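Local coordinates for nucleoside diphosphate kinase family protein (Babesia bovis, PDB 3JS9) that probably transfers phosphate between nucleoside triphosphates and diphosphates through a phosphohistidine intermediate, with magnesium as cofactor, at residues A[9-14]-A[82-87]. Residues are numbered along the deposited sequence; the frame is centred on the assembly and turned at random.
Sequences MERTYI and IWEGPE
R11 and E84 face each other as a non-hydrogen-bonded pair on parts of the antiparallel strands 10-16 and 78-85, and form a salt bridge along one face of the sheet. The R11 chain, extended from CG to NE, and the E84 chain, with CG anti to its backbone N (chi1 175°), lie side by side; guanidinium and carboxylate planes are 17° apart. R11 grips side-on: NE lies 2.7 Å and NH2 2.9 Å from the same oxygen, E84 OE2. E10 OE1 passes close to E87 to accept from I89 N of helix 88-96.

Paired N-H to O=C bonds link E10 with G85 and T12 with W83, T12 N reaching W83 O at 2.9 Å. Glycine suits position 85: phi is 165°, and a CB would crowd P86 CD.

Among apolar contacts, branched I82 sets CG2 3.8 Å from R11 CB and also meets C135 of helix 128-138. The side chains of I14 and W83 cross at about a right angle, I14 CG1 touching W83 CD1 at 3.8 Å, while F33 stacks on the indole. M9 CE packs 4.0 Å from P86 CD.

These are central strands of the ferredoxin-like NDK fold. Y13, paired with I82, has its side chain about 4 Å from that of H123, the predicted phosphohistidine. Beyond this buried part, at the more open end, two donors on OE2 would probably favour a charged E84.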
ATOM      1  N   MET A   9      10.571  24.042  16.483  1.00 28.29           N
ATOM      2  CA  MET A   9      11.527  23.274  15.630  1.00 29.08           C
ATOM      3  C   MET A   9      12.392  22.303  16.438  1.00 28.71           C
ATOM      4  O   MET A   9      13.235  22.723  17.224  1.00 29.32           O
ATOM      5  CB  MET A   9      12.403  24.180  14.778  1.00 29.00           C
ATOM      6  CG  MET A   9      13.339  23.377  13.802  1.00 32.10           C
ATOM      7  SD  MET A   9      12.542  22.700  12.281  1.00 35.24           S
ATOM      8  CE  MET A   9      11.838  24.191  11.572  1.00 33.86           C
ATOM      9  N   GLU A  10      12.181  21.006  16.235  1.00 27.64           N
ATOM     10  CA  GLU A  10      12.658  20.016  17.177  1.00 26.45           C
ATOM     11  C   GLU A  10      13.317  18.870  16.443  1.00 25.84           C
ATOM     12  O   GLU A  10      13.185  18.734  15.228  1.00 26.28           O
ATOM     13  CB  GLU A  10      11.480  19.480  18.025  1.00 26.73           C
ATOM     14  CG  GLU A  10      10.867  20.458  19.029  1.00 26.32           C
ATOM     15  CD  GLU A  10       9.526  19.992  19.631  1.00 27.90           C
ATOM     16  OE1 GLU A  10       9.070  18.841  19.419  1.00 29.33           O
ATOM     17  OE2 GLU A  10       8.903  20.806  20.332  1.00 29.20           O
ATOM     18  N   ARG A  11      14.017  18.031  17.190  1.00 24.84           N
ATOM     19  CA  ARG A  11      14.480  16.762  16.679  1.00 23.97           C
ATOM     20  C   ARG A  11      14.077  15.705  17.675  1.00 23.75           C
ATOM     21  O   ARG A  11      14.226  15.922  18.892  1.00 24.37           O
ATOM     22  CB  ARG A  11      15.990  16.757  16.559  1.00 23.51           C
ATOM     23  CG  ARG A  11      16.467  17.535  15.386  1.00 25.98           C
ATOM     24  CD  ARG A  11      17.973  17.742  15.393  1.00 27.88           C
ATOM     25  NE  ARG A  11      18.362  18.417  14.161  1.00 28.69           N
ATOM     26  CZ  ARG A  11      19.612  18.587  13.745  1.00 29.99           C
ATOM     27  NH1 ARG A  11      20.638  18.108  14.458  1.00 31.93           N
ATOM     28  NH2 ARG A  11      19.827  19.217  12.594  1.00 27.61           N
ATOM     29  N   THR A  12      13.622  14.551  17.177  1.00 22.44           N
ATOM     30  CA  THR A  12      13.217  13.472  18.041  1.00 20.83           C
ATOM     31  C   THR A  12      13.947  12.169  17.713  1.00 20.61           C
ATOM     32  O   THR A  12      14.331  11.910  16.560  1.00 20.82           O
ATOM     33  CB  THR A  12      11.685  13.274  18.020  1.00 21.40           C
ATOM     34  OG1 THR A  12      11.328  12.381  19.079  1.00 23.28           O
ATOM     35  CG2 THR A  12      11.175  12.709  16.672  1.00 18.52           C
ATOM     36  N   TYR A  13      14.157  11.345  18.729  1.00 19.08           N
ATOM     37  CA  TYR A  13      14.846  10.107  18.500  1.00 18.04           C
ATOM     38  C   TYR A  13      13.797   9.013  18.341  1.00 18.04           C
ATOM     39  O   TYR A  13      12.907   8.858  19.196  1.00 17.82           O
ATOM     40  CB  TYR A  13      15.819   9.820  19.633  1.00 17.49           C
ATOM     41  CG  TYR A  13      16.462   8.472  19.485  1.00 16.79           C
ATOM     42  CD1 TYR A  13      17.356   8.229  18.450  1.00 15.99           C
ATOM     43  CD2 TYR A  13      16.134   7.411  20.353  1.00 15.03           C
ATOM     44  CE1 TYR A  13      17.923   6.963  18.268  1.00 15.80           C
ATOM     45  CE2 TYR A  13      16.702   6.147  20.184  1.00 15.01           C
ATOM     46  CZ  TYR A  13      17.600   5.934  19.139  1.00 16.03           C
ATOM     47  OH  TYR A  13      18.168   4.688  18.950  1.00 17.31           O
ATOM     48  N   ILE A  14      13.875   8.280  17.233  1.00 17.13           N
ATOM     49  CA  ILE A  14      12.916   7.209  16.951  1.00 16.71           C
ATOM     50  C   ILE A  14      13.728   5.902  16.760  1.00 17.13           C
ATOM     51  O   ILE A  14      14.710   5.883  16.006  1.00 15.86           O
ATOM     52  CB  ILE A  14      12.029   7.527  15.656  1.00 16.49           C
ATOM     53  CG1 ILE A  14      11.337   8.909  15.707  1.00 15.63           C
ATOM     54  CG2 ILE A  14      11.055   6.361  15.287  1.00 15.14           C
ATOM     55  CD1 ILE A  14      10.153   9.120  16.721  1.00 10.00           C
ATOM     56  N   ILE A  82      16.974   9.892  13.721  1.00 17.82           N
ATOM     57  CA  ILE A  82      16.578  11.202  14.257  1.00 17.56           C
ATOM     58  C   ILE A  82      15.793  11.900  13.152  1.00 17.12           C
ATOM     59  O   ILE A  82      16.215  11.892  12.006  1.00 17.44           O
ATOM     60  CB  ILE A  82      17.773  12.092  14.621  1.00 17.15           C
ATOM     61  CG1 ILE A  82      18.535  11.513  15.799  1.00 17.21           C
ATOM     62  CG2 ILE A  82      17.329  13.565  14.898  1.00 16.30           C
ATOM     63  CD1 ILE A  82      19.817  12.346  16.148  1.00 15.51           C
ATOM     64  N   TRP A  83      14.666  12.497  13.520  1.00 16.92           N
ATOM     65  CA  TRP A  83      13.788  13.200  12.607  1.00 16.73           C
ATOM     66  C   TRP A  83      13.578  14.628  13.088  1.00 17.49           C
ATOM     67  O   TRP A  83      13.450  14.868  14.288  1.00 17.06           O
ATOM     68  CB  TRP A  83      12.446  12.475  12.516  1.00 16.28           C
ATOM     69  CG  TRP A  83      12.520  11.190  11.786  1.00 14.45           C
ATOM     70  CD1 TRP A  83      12.762   9.949  12.319  1.00 13.58           C
ATOM     71  CD2 TRP A  83      12.373  11.003  10.376  1.00 12.29           C
ATOM     72  NE1 TRP A  83      12.762   9.005  11.323  1.00 11.99           N
ATOM     73  CE2 TRP A  83      12.544   9.627  10.118  1.00 10.89           C
ATOM     74  CE3 TRP A  83      12.126  11.870   9.301  1.00 10.67           C
ATOM     75  CZ2 TRP A  83      12.457   9.089   8.831  1.00  9.48           C
ATOM     76  CZ3 TRP A  83      12.044  11.334   8.017  1.00 11.86           C
ATOM     77  CH2 TRP A  83      12.202   9.951   7.794  1.00  8.32           C
ATOM     78  N   GLU A  84      13.482  15.557  12.135  1.00 18.51           N
ATOM     79  CA  GLU A  84      13.443  16.971  12.425  1.00 19.58           C
ATOM     80  C   GLU A  84      12.166  17.624  11.926  1.00 19.69           C
ATOM     81  O   GLU A  84      11.676  17.279  10.848  1.00 20.56           O
ATOM     82  CB  GLU A  84      14.668  17.651  11.794  1.00 19.98           C
ATOM     83  CG  GLU A  84      14.708  19.159  11.921  1.00 22.78           C
ATOM     84  CD  GLU A  84      16.001  19.741  11.416  1.00 29.43           C
ATOM     85  OE1 GLU A  84      16.022  20.290  10.290  1.00 30.57           O
ATOM     86  OE2 GLU A  84      17.010  19.653  12.153  1.00 33.78           O
ATOM     87  N   GLY A  85      11.635  18.584  12.687  1.00 19.22           N
ATOM     88  CA  GLY A  85      10.511  19.400  12.208  1.00 19.21           C
ATOM     89  C   GLY A  85       9.828  20.166  13.334  1.00 19.44           C
ATOM     90  O   GLY A  85      10.134  19.941  14.498  1.00 19.81           O
ATOM     91  N   PRO A  86       8.934  21.114  13.002  1.00 19.73           N
ATOM     92  CA  PRO A  86       8.131  21.729  14.061  1.00 20.11           C
ATOM     93  C   PRO A  86       7.370  20.637  14.824  1.00 20.82           C
ATOM     94  O   PRO A  86       6.678  19.814  14.210  1.00 20.47           O
ATOM     95  CB  PRO A  86       7.133  22.594  13.288  1.00 20.14           C
ATOM     96  CG  PRO A  86       7.795  22.889  11.993  1.00 19.68           C
ATOM     97  CD  PRO A  86       8.674  21.717  11.681  1.00 19.21           C
ATOM     98  N   GLU A  87       7.515  20.625  16.151  1.00 21.44           N
ATOM     99  CA  GLU A  87       6.800  19.691  17.018  1.00 21.68           C
ATOM    100  C   GLU A  87       7.035  18.249  16.628  1.00 21.30           C
ATOM    101  O   GLU A  87       6.137  17.389  16.774  1.00 21.72           O
ATOM    102  CB  GLU A  87       5.316  20.003  17.002  1.00 22.07           C
ATOM    103  CG  GLU A  87       5.076  21.482  17.243  1.00 25.46           C
ATOM    104  CD  GLU A  87       3.847  21.718  18.055  1.00 32.93           C
ATOM    105  OE1 GLU A  87       3.867  21.286  19.247  1.00 36.56           O
ATOM    106  OE2 GLU A  87       2.879  22.327  17.509  1.00 33.92           O
TER